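Local coordinates for protein CcbJ (Streptomyces caelestis, PDB 4HGZ) that probably transfers a methyl group from S-adenosyl-L-methionine to a nitrogen atom of its substrate, as an N-methyltransferase, at residues 49-54 / 77-82; 65-70 / 88-93; 69-74 / 98-103; 73-78 / 134-139. All coordinates share one frame; numbering follows the deposited sequence.

Contact 1: 49-54 / 77-82; sequences DGREAA and AFPLAD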
loop_
_atom_site.group_PDB
_atom_site.type_symbol
_atom_site.label_atom_id
_atom_site.label_comp_id
_atom_site.label_asym_id
_atom_site.label_seq_id
_atom_site.Cartn_x
_atom_site.Cartn_y
_atom_site.Cartn_z
ATOM N N ASP C 49 -3.867 28.117 -12.169
ATOM C CA ASP C 49 -3.006 29.153 -11.632
ATOM C C ASP C 49 -2.429 30.105 -12.681
ATOM O O ASP C 49 -1.381 30.730 -12.454
ATOM C CB ASP C 49 -1.891 28.536 -10.782
ATOM C CG ASP C 49 -0.901 27.738 -11.598
ATOM O OD1 ASP C 49 -1.106 27.598 -12.822
ATOM O OD2 ASP C 49 0.091 27.252 -11.007
ATOM N N GLY C 50 -3.109 30.221 -13.823
ATOM C CA GLY C 50 -2.679 31.167 -14.842
ATOM C C GLY C 50 -2.370 32.502 -14.186
ATOM O O GLY C 50 -1.253 33.021 -14.283
ATOM N N ARG C 51 -3.363 33.050 -13.491
ATOM C CA ARG C 51 -3.201 34.327 -12.810
ATOM C C ARG C 51 -1.948 34.379 -11.949
ATOM O O ARG C 51 -1.188 35.339 -12.003
ATOM C CB ARG C 51 -4.413 34.617 -11.935
ATOM C CG ARG C 51 -5.630 35.045 -12.696
ATOM C CD ARG C 51 -5.329 36.303 -13.454
ATOM N NE ARG C 51 -6.456 36.664 -14.306
ATOM C CZ ARG C 51 -6.392 37.526 -15.317
ATOM N NH1 ARG C 51 -5.248 38.135 -15.617
ATOM N NH2 ARG C 51 -7.483 37.778 -16.024
ATOM N N GLU C 52 -1.739 33.355 -11.131
ATOM C CA GLU C 52 -0.633 33.401 -10.175
ATOM C C GLU C 52 0.714 33.320 -10.878
ATOM O O GLU C 52 1.658 34.019 -10.502
ATOM C CB GLU C 52 -0.771 32.314 -9.104
ATOM C CG GLU C 52 -1.951 32.539 -8.142
ATOM C CD GLU C 52 -3.291 32.466 -8.849
ATOM O OE1 GLU C 52 -3.333 31.933 -9.984
ATOM O OE2 GLU C 52 -4.298 32.942 -8.278
ATOM N N ALA C 53 0.796 32.472 -11.902
ATOM C CA ALA C 53 2.000 32.396 -12.709
ATOM C C ALA C 53 2.312 33.774 -13.266
ATOM O O ALA C 53 3.465 34.220 -13.240
ATOM C CB ALA C 53 1.825 31.404 -13.842
ATOM N N ALA C 54 1.282 34.447 -13.772
ATOM C CA ALA C 54 1.487 35.747 -14.399
ATOM C C ALA C 54 2.103 36.715 -13.389
ATOM O O ALA C 54 3.160 37.309 -13.627
ATOM C CB ALA C 54 0.173 36.295 -14.963
ATOM N N ALA C 77 -0.081 33.636 -20.783
ATOM C CA ALA C 77 0.269 34.805 -21.595
ATOM C C ALA C 77 -0.755 35.937 -21.501
ATOM O O ALA C 77 -0.390 37.104 -21.378
ATOM C CB ALA C 77 0.504 34.404 -23.059
ATOM N N PHE C 78 -2.036 35.602 -21.542
ATOM C CA PHE C 78 -3.047 36.650 -21.475
ATOM C C PHE C 78 -3.144 37.324 -20.101
ATOM O O PHE C 78 -3.229 38.552 -20.011
ATOM C CB PHE C 78 -4.402 36.132 -21.959
ATOM C CG PHE C 78 -4.425 35.842 -23.423
ATOM C CD1 PHE C 78 -4.255 36.866 -24.341
ATOM C CD2 PHE C 78 -4.583 34.552 -23.887
ATOM C CE1 PHE C 78 -4.260 36.606 -25.691
ATOM C CE2 PHE C 78 -4.585 34.290 -25.237
ATOM C CZ PHE C 78 -4.429 35.317 -26.138
ATOM N N PRO C 79 -3.152 36.527 -19.025
ATOM C CA PRO C 79 -3.014 37.172 -17.728
ATOM C C PRO C 79 -1.747 38.019 -17.668
ATOM O O PRO C 79 -1.745 39.068 -17.040
ATOM C CB PRO C 79 -2.936 35.989 -16.768
ATOM C CG PRO C 79 -3.831 34.983 -17.407
ATOM C CD PRO C 79 -3.600 35.131 -18.897
ATOM N N LEU C 80 -0.675 37.584 -18.320
ATOM C CA LEU C 80 0.510 38.431 -18.376
ATOM C C LEU C 80 0.187 39.746 -19.069
ATOM O O LEU C 80 0.607 40.819 -18.634
ATOM C CB LEU C 80 1.665 37.729 -19.081
ATOM C CG LEU C 80 2.598 37.004 -18.104
ATOM C CD1 LEU C 80 3.589 36.104 -18.829
ATOM C CD2 LEU C 80 3.336 38.011 -17.209
ATOM N N ALA C 81 -0.574 39.655 -20.150
ATOM C CA ALA C 81 -0.850 40.823 -20.963
ATOM C C ALA C 81 -1.707 41.800 -20.176
ATOM O O ALA C 81 -1.638 43.006 -20.404
ATOM C CB ALA C 81 -1.520 40.420 -22.277
ATOM N N ASP C 82 -2.498 41.282 -19.237
ATOM C CA ASP C 82 -3.318 42.137 -18.361
ATOM C C ASP C 82 -2.498 42.942 -17.342
ATOM O O ASP C 82 -2.979 43.945 -16.807
ATOM C CB ASP C 82 -4.399 41.322 -17.632
ATOM C CG ASP C 82 -5.536 40.887 -18.555
ATOM O OD1 ASP C 82 -5.843 41.607 -19.536
ATOM O OD2 ASP C 82 -6.139 39.824 -18.291
#

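Contact 2: 65-70 / 88-93; sequences PVLELG and HGVESS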
loop_
_atom_site.group_PDB
_atom_site.type_symbol
_atom_site.label_atom_id
_atom_site.label_comp_id
_atom_site.label_asym_id
_atom_site.label_seq_id
_atom_site.Cartn_x
_atom_site.Cartn_y
_atom_site.Cartn_z
ATOM N N PRO C 65 10.371 42.576 -21.881
ATOM C CA PRO C 65 9.625 41.454 -22.480
ATOM C C PRO C 65 10.047 40.068 -21.992
ATOM O O PRO C 65 11.228 39.824 -21.731
ATOM C CB PRO C 65 9.927 41.588 -23.977
ATOM C CG PRO C 65 11.272 42.275 -24.041
ATOM C CD PRO C 65 11.529 42.963 -22.707
ATOM N N VAL C 66 9.082 39.164 -21.891
ATOM C CA VAL C 66 9.365 37.814 -21.437
ATOM C C VAL C 66 9.021 36.795 -22.509
ATOM O O VAL C 66 8.190 37.048 -23.381
ATOM C CB VAL C 66 8.585 37.467 -20.151
ATOM C CG1 VAL C 66 8.866 38.498 -19.067
ATOM C CG2 VAL C 66 7.096 37.400 -20.441
ATOM N N LEU C 67 9.658 35.633 -22.426
ATOM C CA LEU C 67 9.446 34.572 -23.393
ATOM C C LEU C 67 8.841 33.367 -22.691
ATOM O O LEU C 67 9.429 32.849 -21.746
ATOM C CB LEU C 67 10.781 34.179 -24.018
ATOM C CG LEU C 67 10.749 33.122 -25.118
ATOM C CD1 LEU C 67 10.354 33.763 -26.434
ATOM C CD2 LEU C 67 12.107 32.443 -25.244
ATOM N N GLU C 68 7.663 32.931 -23.132
ATOM C CA GLU C 68 7.088 31.702 -22.613
ATOM C C GLU C 68 7.341 30.531 -23.564
ATOM O O GLU C 68 6.890 30.537 -24.706
ATOM C CB GLU C 68 5.583 31.818 -22.317
ATOM C CG GLU C 68 5.054 30.502 -21.716
ATOM C CD GLU C 68 3.570 30.495 -21.361
ATOM O OE1 GLU C 68 2.859 31.477 -21.669
ATOM O OE2 GLU C 68 3.115 29.478 -20.772
ATOM N N LEU C 69 8.073 29.530 -23.088
ATOM C CA LEU C 69 8.225 28.296 -23.825
ATOM C C LEU C 69 6.976 27.455 -23.592
ATOM O O LEU C 69 6.609 27.204 -22.451
ATOM C CB LEU C 69 9.442 27.540 -23.323
ATOM C CG LEU C 69 10.758 28.302 -23.367
ATOM C CD1 LEU C 69 11.906 27.377 -23.015
ATOM C CD2 LEU C 69 10.960 28.877 -24.745
ATOM N N GLY C 70 6.316 27.034 -24.664
ATOM C CA GLY C 70 5.122 26.197 -24.555
ATOM C C GLY C 70 3.917 26.998 -24.138
ATOM O O GLY C 70 3.263 26.690 -23.149
ATOM N N HIS C 88 6.329 37.262 -25.640
ATOM C CA HIS C 88 6.574 36.445 -26.823
ATOM C C HIS C 88 6.369 34.982 -26.433
ATOM O O HIS C 88 6.998 34.490 -25.489
ATOM C CB HIS C 88 8.004 36.663 -27.304
ATOM C CG HIS C 88 8.297 38.086 -27.656
ATOM N ND1 HIS C 88 9.466 38.479 -28.275
ATOM C CD2 HIS C 88 7.556 39.208 -27.500
ATOM C CE1 HIS C 88 9.435 39.785 -28.473
ATOM N NE2 HIS C 88 8.286 40.251 -28.014
ATOM N N GLY C 89 5.485 34.287 -27.137
ATOM C CA GLY C 89 5.205 32.894 -26.800
ATOM C C GLY C 89 5.536 31.908 -27.903
ATOM O O GLY C 89 5.023 32.017 -29.020
ATOM N N VAL C 90 6.392 30.941 -27.582
ATOM C CA VAL C 90 6.740 29.878 -28.510
ATOM C C VAL C 90 5.852 28.649 -28.326
ATOM O O VAL C 90 5.606 28.217 -27.205
ATOM C CB VAL C 90 8.201 29.448 -28.333
ATOM C CG1 VAL C 90 8.512 28.266 -29.238
ATOM C CG2 VAL C 90 9.129 30.610 -28.638
ATOM N N GLU C 91 5.381 28.089 -29.436
ATOM C CA GLU C 91 4.532 26.899 -29.417
ATOM C C GLU C 91 4.693 26.097 -30.712
ATOM O O GLU C 91 4.615 26.663 -31.801
ATOM C CB GLU C 91 3.067 27.295 -29.265
ATOM C CG GLU C 91 2.122 26.110 -29.279
ATOM C CD GLU C 91 2.506 25.085 -28.235
ATOM O OE1 GLU C 91 2.527 23.870 -28.557
ATOM O OE2 GLU C 91 2.804 25.507 -27.095
ATOM N N SER C 92 4.897 24.784 -30.589
ATOM C CA SER C 92 5.105 23.912 -31.747
ATOM C C SER C 92 3.813 23.427 -32.385
ATOM O O SER C 92 3.792 23.081 -33.563
ATOM C CB SER C 92 5.979 22.705 -31.385
ATOM O OG SER C 92 5.417 21.959 -30.323
ATOM N N SER C 93 2.741 23.392 -31.605
ATOM C CA SER C 93 1.445 22.949 -32.109
ATOM C C SER C 93 0.758 24.047 -32.907
ATOM O O SER C 93 0.381 25.084 -32.361
ATOM C CB SER C 93 0.543 22.513 -30.958
ATOM O OG SER C 93 -0.788 22.362 -31.412
#

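Contact 3: 69-74 / 98-103; sequences LGVGTG and DKLREK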
loop_
_atom_site.group_PDB
_atom_site.type_symbol
_atom_site.label_atom_id
_atom_site.label_comp_id
_atom_site.label_asym_id
_atom_site.label_seq_id
_atom_site.Cartn_x
_atom_site.Cartn_y
_atom_site.Cartn_z
ATOM N N LEU C 69 8.073 29.530 -23.088
ATOM C CA LEU C 69 8.225 28.296 -23.825
ATOM C C LEU C 69 6.976 27.455 -23.592
ATOM O O LEU C 69 6.609 27.204 -22.451
ATOM C CB LEU C 69 9.442 27.540 -23.323
ATOM C CG LEU C 69 10.758 28.302 -23.367
ATOM C CD1 LEU C 69 11.906 27.377 -23.015
ATOM C CD2 LEU C 69 10.960 28.877 -24.745
ATOM N N GLY C 70 6.316 27.034 -24.664
ATOM C CA GLY C 70 5.122 26.197 -24.555
ATOM C C GLY C 70 3.917 26.998 -24.138
ATOM O O GLY C 70 3.263 26.690 -23.149
ATOM N N VAL C 71 3.617 28.030 -24.912
ATOM C CA VAL C 71 2.609 29.012 -24.540
ATOM C C VAL C 71 1.178 28.531 -24.790
ATOM O O VAL C 71 0.220 29.193 -24.402
ATOM C CB VAL C 71 2.864 30.316 -25.312
ATOM C CG1 VAL C 71 2.635 30.087 -26.802
ATOM C CG2 VAL C 71 2.017 31.456 -24.779
ATOM N N GLY C 72 1.026 27.380 -25.438
ATOM C CA GLY C 72 -0.307 26.810 -25.680
ATOM C C GLY C 72 -1.313 27.815 -26.227
ATOM O O GLY C 72 -1.058 28.469 -27.236
ATOM N N THR C 73 -2.462 27.941 -25.568
ATOM C CA THR C 73 -3.479 28.888 -26.017
ATOM C C THR C 73 -3.472 30.176 -25.196
ATOM O O THR C 73 -4.420 30.960 -25.253
ATOM C CB THR C 73 -4.896 28.287 -25.970
ATOM O OG1 THR C 73 -5.213 27.921 -24.626
ATOM C CG2 THR C 73 -5.003 27.065 -26.874
ATOM N N GLY C 74 -2.407 30.388 -24.431
ATOM C CA GLY C 74 -2.218 31.655 -23.720
ATOM C C GLY C 74 -2.678 31.669 -22.277
ATOM O O GLY C 74 -2.965 32.734 -21.715
ATOM N N ASP C 98 -2.594 28.762 -33.624
ATOM C CA ASP C 98 -3.645 29.419 -34.375
ATOM C C ASP C 98 -4.672 30.001 -33.408
ATOM O O ASP C 98 -5.093 31.147 -33.552
ATOM C CB ASP C 98 -4.292 28.456 -35.374
ATOM C CG ASP C 98 -3.460 28.283 -36.643
ATOM O OD1 ASP C 98 -2.551 29.108 -36.872
ATOM O OD2 ASP C 98 -3.717 27.331 -37.416
ATOM N N LYS C 99 -5.056 29.215 -32.406
ATOM C CA LYS C 99 -6.042 29.660 -31.430
ATOM C C LYS C 99 -5.547 30.835 -30.601
ATOM O O LYS C 99 -6.268 31.799 -30.387
ATOM C CB LYS C 99 -6.452 28.521 -30.507
ATOM C CG LYS C 99 -7.745 27.864 -30.904
ATOM C CD LYS C 99 -8.543 27.474 -29.678
ATOM C CE LYS C 99 -10.039 27.543 -29.959
ATOM N NZ LYS C 99 -10.837 27.577 -28.700
ATOM N N LEU C 100 -4.314 30.753 -30.126
ATOM C CA LEU C 100 -3.735 31.871 -29.421
ATOM C C LEU C 100 -3.854 33.147 -30.261
ATOM O O LEU C 100 -4.175 34.209 -29.741
ATOM C CB LEU C 100 -2.278 31.588 -29.059
ATOM C CG LEU C 100 -1.548 32.779 -28.442
ATOM C CD1 LEU C 100 -2.014 32.973 -27.035
ATOM C CD2 LEU C 100 -0.052 32.586 -28.452
ATOM N N ARG C 101 -3.609 33.038 -31.563
ATOM C CA ARG C 101 -3.680 34.192 -32.458
ATOM C C ARG C 101 -5.088 34.745 -32.545
ATOM O O ARG C 101 -5.297 35.955 -32.566
ATOM C CB ARG C 101 -3.222 33.809 -33.857
ATOM C CG ARG C 101 -1.728 33.673 -34.017
ATOM C CD ARG C 101 -1.344 34.011 -35.434
ATOM N NE ARG C 101 0.067 33.777 -35.702
ATOM C CZ ARG C 101 0.509 32.755 -36.415
ATOM N NH1 ARG C 101 -0.356 31.886 -36.913
ATOM N NH2 ARG C 101 1.806 32.604 -36.630
ATOM N N GLU C 102 -6.055 33.843 -32.613
ATOM C CA GLU C 102 -7.453 34.219 -32.704
ATOM C C GLU C 102 -7.871 34.970 -31.440
ATOM O O GLU C 102 -8.378 36.086 -31.507
ATOM C CB GLU C 102 -8.294 32.958 -32.882
ATOM C CG GLU C 102 -9.697 33.180 -33.404
ATOM C CD GLU C 102 -10.419 31.867 -33.680
ATOM O OE1 GLU C 102 -9.787 30.794 -33.544
ATOM O OE2 GLU C 102 -11.620 31.910 -34.032
ATOM N N LYS C 103 -7.643 34.350 -30.289
ATOM C CA LYS C 103 -7.951 34.966 -29.000
ATOM C C LYS C 103 -7.237 36.304 -28.823
ATOM O O LYS C 103 -7.813 37.263 -28.305
ATOM C CB LYS C 103 -7.603 34.011 -27.859
ATOM C CG LYS C 103 -8.583 32.851 -27.732
ATOM C CD LYS C 103 -8.002 31.679 -26.953
ATOM C CE LYS C 103 -7.641 32.066 -25.534
ATOM N NZ LYS C 103 -7.271 30.871 -24.723
#

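Contact 4: 73-78 / 134-139; sequences TGRVAF and FAAFNT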
loop_
_atom_site.group_PDB
_atom_site.type_symbol
_atom_site.label_atom_id
_atom_site.label_comp_id
_atom_site.label_asym_id
_atom_site.label_seq_id
_atom_site.Cartn_x
_atom_site.Cartn_y
_atom_site.Cartn_z
ATOM N N THR C 73 -2.462 27.941 -25.568
ATOM C CA THR C 73 -3.479 28.888 -26.017
ATOM C C THR C 73 -3.472 30.176 -25.196
ATOM O O THR C 73 -4.420 30.960 -25.253
ATOM C CB THR C 73 -4.896 28.287 -25.970
ATOM O OG1 THR C 73 -5.213 27.921 -24.626
ATOM C CG2 THR C 73 -5.003 27.065 -26.874
ATOM N N GLY C 74 -2.407 30.388 -24.431
ATOM C CA GLY C 74 -2.218 31.655 -23.720
ATOM C C GLY C 74 -2.678 31.669 -22.277
ATOM O O GLY C 74 -2.965 32.734 -21.715
ATOM N N ARG C 75 -2.734 30.491 -21.667
ATOM C CA ARG C 75 -3.215 30.363 -20.296
ATOM C C ARG C 75 -2.497 31.320 -19.348
ATOM O O ARG C 75 -3.122 31.939 -18.486
ATOM C CB ARG C 75 -3.061 28.929 -19.806
ATOM C CG ARG C 75 -3.566 28.720 -18.418
ATOM C CD ARG C 75 -3.369 27.286 -17.961
ATOM N NE ARG C 75 -1.960 26.903 -17.867
ATOM C CZ ARG C 75 -1.208 27.070 -16.782
ATOM N NH1 ARG C 75 -1.721 27.631 -15.693
ATOM N NH2 ARG C 75 0.061 26.673 -16.786
ATOM N N VAL C 76 -1.186 31.439 -19.513
ATOM C CA VAL C 76 -0.389 32.365 -18.723
ATOM C C VAL C 76 -0.146 33.689 -19.457
ATOM O O VAL C 76 -0.031 34.741 -18.831
ATOM C CB VAL C 76 0.971 31.738 -18.357
ATOM C CG1 VAL C 76 1.705 32.599 -17.341
ATOM C CG2 VAL C 76 0.777 30.314 -17.826
ATOM N N ALA C 77 -0.081 33.636 -20.783
ATOM C CA ALA C 77 0.269 34.805 -21.595
ATOM C C ALA C 77 -0.755 35.937 -21.501
ATOM O O ALA C 77 -0.390 37.104 -21.378
ATOM C CB ALA C 77 0.504 34.404 -23.059
ATOM N N PHE C 78 -2.036 35.602 -21.542
ATOM C CA PHE C 78 -3.047 36.650 -21.475
ATOM C C PHE C 78 -3.144 37.324 -20.101
ATOM O O PHE C 78 -3.229 38.552 -20.011
ATOM C CB PHE C 78 -4.402 36.132 -21.959
ATOM C CG PHE C 78 -4.425 35.842 -23.423
ATOM C CD1 PHE C 78 -4.255 36.866 -24.341
ATOM C CD2 PHE C 78 -4.583 34.552 -23.887
ATOM C CE1 PHE C 78 -4.260 36.606 -25.691
ATOM C CE2 PHE C 78 -4.585 34.290 -25.237
ATOM C CZ PHE C 78 -4.429 35.317 -26.138
ATOM N N PHE C 134 10.399 31.482 -19.316
ATOM C CA PHE C 134 9.752 30.515 -18.440
ATOM C C PHE C 134 9.049 29.394 -19.153
ATOM O O PHE C 134 8.686 29.496 -20.330
ATOM C CB PHE C 134 8.801 31.179 -17.439
ATOM C CG PHE C 134 7.548 31.732 -18.051
ATOM C CD1 PHE C 134 6.357 31.020 -17.988
ATOM C CD2 PHE C 134 7.546 32.983 -18.655
ATOM C CE1 PHE C 134 5.186 31.533 -18.541
ATOM C CE2 PHE C 134 6.375 33.510 -19.206
ATOM C CZ PHE C 134 5.199 32.783 -19.151
ATOM N N ALA C 135 8.839 28.329 -18.390
ATOM C CA ALA C 135 8.244 27.122 -18.891
ATOM C C ALA C 135 7.337 26.545 -17.809
ATOM O O ALA C 135 7.801 25.942 -16.857
ATOM C CB ALA C 135 9.333 26.146 -19.262
ATOM N N ALA C 136 6.038 26.734 -17.974
ATOM C CA ALA C 136 5.054 26.314 -16.992
ATOM C C ALA C 136 4.595 24.867 -17.177
ATOM O O ALA C 136 4.904 24.222 -18.172
ATOM C CB ALA C 136 3.864 27.247 -17.032
ATOM N N PHE C 137 3.873 24.363 -16.186
ATOM C CA PHE C 137 3.303 23.018 -16.215
ATOM C C PHE C 137 4.060 22.003 -17.078
ATOM O O PHE C 137 3.595 21.613 -18.149
ATOM C CB PHE C 137 1.831 23.071 -16.630
ATOM C CG PHE C 137 1.039 21.877 -16.177
ATOM C CD1 PHE C 137 1.231 21.345 -14.900
ATOM C CD2 PHE C 137 0.091 21.288 -17.011
ATOM C CE1 PHE C 137 0.495 20.239 -14.458
ATOM C CE2 PHE C 137 -0.650 20.177 -16.578
ATOM C CZ PHE C 137 -0.449 19.652 -15.297
ATOM N N ASN C 138 5.220 21.576 -16.593
ATOM C CA ASN C 138 5.965 20.464 -17.190
ATOM C C ASN C 138 6.452 20.653 -18.615
ATOM O O ASN C 138 6.821 19.683 -19.272
ATOM C CB ASN C 138 5.164 19.165 -17.103
ATOM C CG ASN C 138 4.941 18.721 -15.676
ATOM O OD1 ASN C 138 5.798 18.904 -14.816
ATOM N ND2 ASN C 138 3.785 18.142 -15.414
ATOM N N THR C 139 6.473 21.884 -19.105
ATOM C CA THR C 139 6.907 22.091 -20.478
ATOM C C THR C 139 8.342 21.590 -20.675
ATOM O O THR C 139 8.646 20.881 -21.635
ATOM C CB THR C 139 6.768 23.548 -20.916
ATOM O OG1 THR C 139 5.391 23.818 -21.177
ATOM C CG2 THR C 139 7.547 23.796 -22.206
#

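Contact 1: 49-54 / 77-82
Arg51 reaches from one helix over Pro79 to Asp82 on the other, a worked example of a salt bridge laid over an apolar helix crossing. Its CG stands beside the backbone N (chi1 -75°), and a second bend at chi2 swings the otherwise extended chain round toward helix 77-82, although its first bond points away from it. The guanidinium then lies with one face on the proline ring, Pro79 CG sitting off-centre toward its rim, and NH1 lies 3.4 Å from Pro79 CB. At its edge the group meets a single carboxylate oxygen. NH1 donates to Asp82 OD2 at 3.3 Å, with the oxygen in the guanidinium plane and using its anti lone pair, while NH2 makes a weak bond to the same atom. Guanidinium and carboxylate planes are only 28° apart, and Asp82 OD1 is held separately by Asn109 ND2, so both oxygens of the acid have partners.

Alongside this salt bridge the packing is between small apolar groups, with Ala54 and Leu80 buried. Ala54 CB meets Pro79 CB at 3.6 Å and Leu80 CG at 4.0 Å, and Leu80 CD2 comes 3.7 Å from Ala54 O. With such short side chains between them, the axes of segments 50-54 and 77-82 approach to 8.1 Å at a crossing angle of -55°. Helix 77-82 has neighbours on several sides: Ala77 and Leu80 rest on Val87 of strand 87-91, Phe78 packs on helix 94-106, and Ala81 touches strand 113-117, while helix 50-61 adjoins it on the flank bearing Pro79.

Contact 2: 65-70 / 88-93
His88 enters the parallel pairing by donating its N-H to Val66 O at 2.9 Å, nearly in line with the carbonyl. His88 O then takes Glu68 N at 2.9 Å, and a CH...O contact joins Leu67 CA to His88 O at 3.2 Å, so one carbonyl serves two neighbouring residues of strand 66-69. On one face of the sheet Leu67 CD1 touches His88 CB at 3.8 Å, the two side chains crossing at about a right angle, while the imidazole is tied by ND1 to Tyr130 OH and by NE2 to Glu86 OE2. At Gly89 the only approach is backbone, CA-H facing Glu68 O. Val90 N also donates to Glu68 O, and Val90 O accepts from Gly70 N at 2.9 Å, with the donor tilted 23° from the carbonyl plane as strand 66-69 ends. With CG2 beside the backbone N, Val90 sets that methyl 4.0 Å from Leu67 CD1, on the sheet face that also carries His88 and Leu69. Glu91 bends at chi2 (55°) and brings OE2 to 3.5 Å from Gly70 CA, where it also accepts from Gly72 N; its OE1 accepts from Ser93 N at 3.1 Å. The carboxylate is thus held from two loops. Paired strands of a beta-alpha-beta unit, with an acidic residue ending the second, are typical of Rossmann-like methyltransferases, and Glu91 is among the residues that bind S-adenosyl-L-homocysteine.

Contact 3: 69-74 / 98-103
Leu100 and the turn around Thr73 supply the apolar part of this helix-to-loop contact. With CG anti to the backbone N (chi1 174°), Leu100 projects from helix 94-106 into the turn and splits its two methyls between different residues: CD1 lies 3.6 Å from Gly74 CA, and CD2 meets Val71 CG1 at 4.0 Å, crossing that valine at about a right angle. Its CB rests against Gly72 O. At the margin, Thr73 CG2 runs alongside Lys99 CB at 4.2 Å, the two side chains pointing the same way.

The polar part is one charged bond. Lys103 bends at chi3 (61°) and delivers NZ to Thr73 O at 2.9 Å, coming from above the carbonyl plane and 36° out of it, with Thr73 OG1 farther off at 3.6 Å. The helix therefore holds the loop by its backbone oxygen.

The loop's own shape comes from a type II' turn, Val71 to Gly74, closed by Gly74 N bonding to Val71 O at 2.9 Å. Gly72 and Gly74 both carry a positive phi. Following Glu68, the spacing of Gly70, Gly72 and Gly74 fits the glycine-rich cofactor loop, motif I, of class I methyltransferases.

Contact 4: 73-78 / 134-139
Ala136 O is gripped by two donors of one residue, Thr139 N at 3.0 Å and Thr139 OG1 at 3.1 Å, which close the chain into a tight turn just after strand 130-135; the methyl of the same alanine faces segment 73-78. Against that methyl comes Arg75 NH2, 3.9 Å from Ala136 CB and 4.0 Å from Phe137 CB, so the end of the arginine lies across the start of the turn without bonding to it. Its chain runs straight through chi1 and chi2, then bends at chi3 (64°). One face of the guanidinium has Val76 CG2 over it, offset toward the rim, and the ring plane of Phe137 is turned 76° from it. The charge is met elsewhere: NH1 makes a salt bridge to Asp49 OD1. Arg75 lies where the glycine-rich loop leads into helix 77-82 of the Rossmann-like fold, a position from which it binds S-adenosyl-L-homocysteine.

Deeper in, contact becomes purely apolar. Val76 CG1 touches Phe134 CE1 at 3.8 Å, valine and phenylalanine sliding past each other in opposite directions, and Val76 CG2 lies a looser 4.4 Å from Ala136 CB. Phe134 is turned toward the valine by a chi1 of 71°, which sets CG between the backbone N and the carbonyl carbon. Its ring also touches Val66 and Glu68 of the adjacent strand and Val57 of helix 50-61.

Contacts 2 and 4 are the buried pair, both reaching the central sheet, where strands 66-69 and 130-135 are neighbours; contacts 1 and 3 are only partly buried and join helices or loops outside it. The chemistry follows: backbone bonds dominate contact 2, apolar packing contact 4, whereas in the outer two a charged side chain bonds across the segments, to an acid in contact 1 and to a loop carbonyl in contact 3. Helix 77-82 is common to contacts 1 and 4, and Phe78 touches Leu100 of contact 3. The glycine loop links contacts 2, 3 and 4, while Glu91 and Arg75, both binders of S-adenosyl-L-homocysteine, belong to contacts 2 and 4.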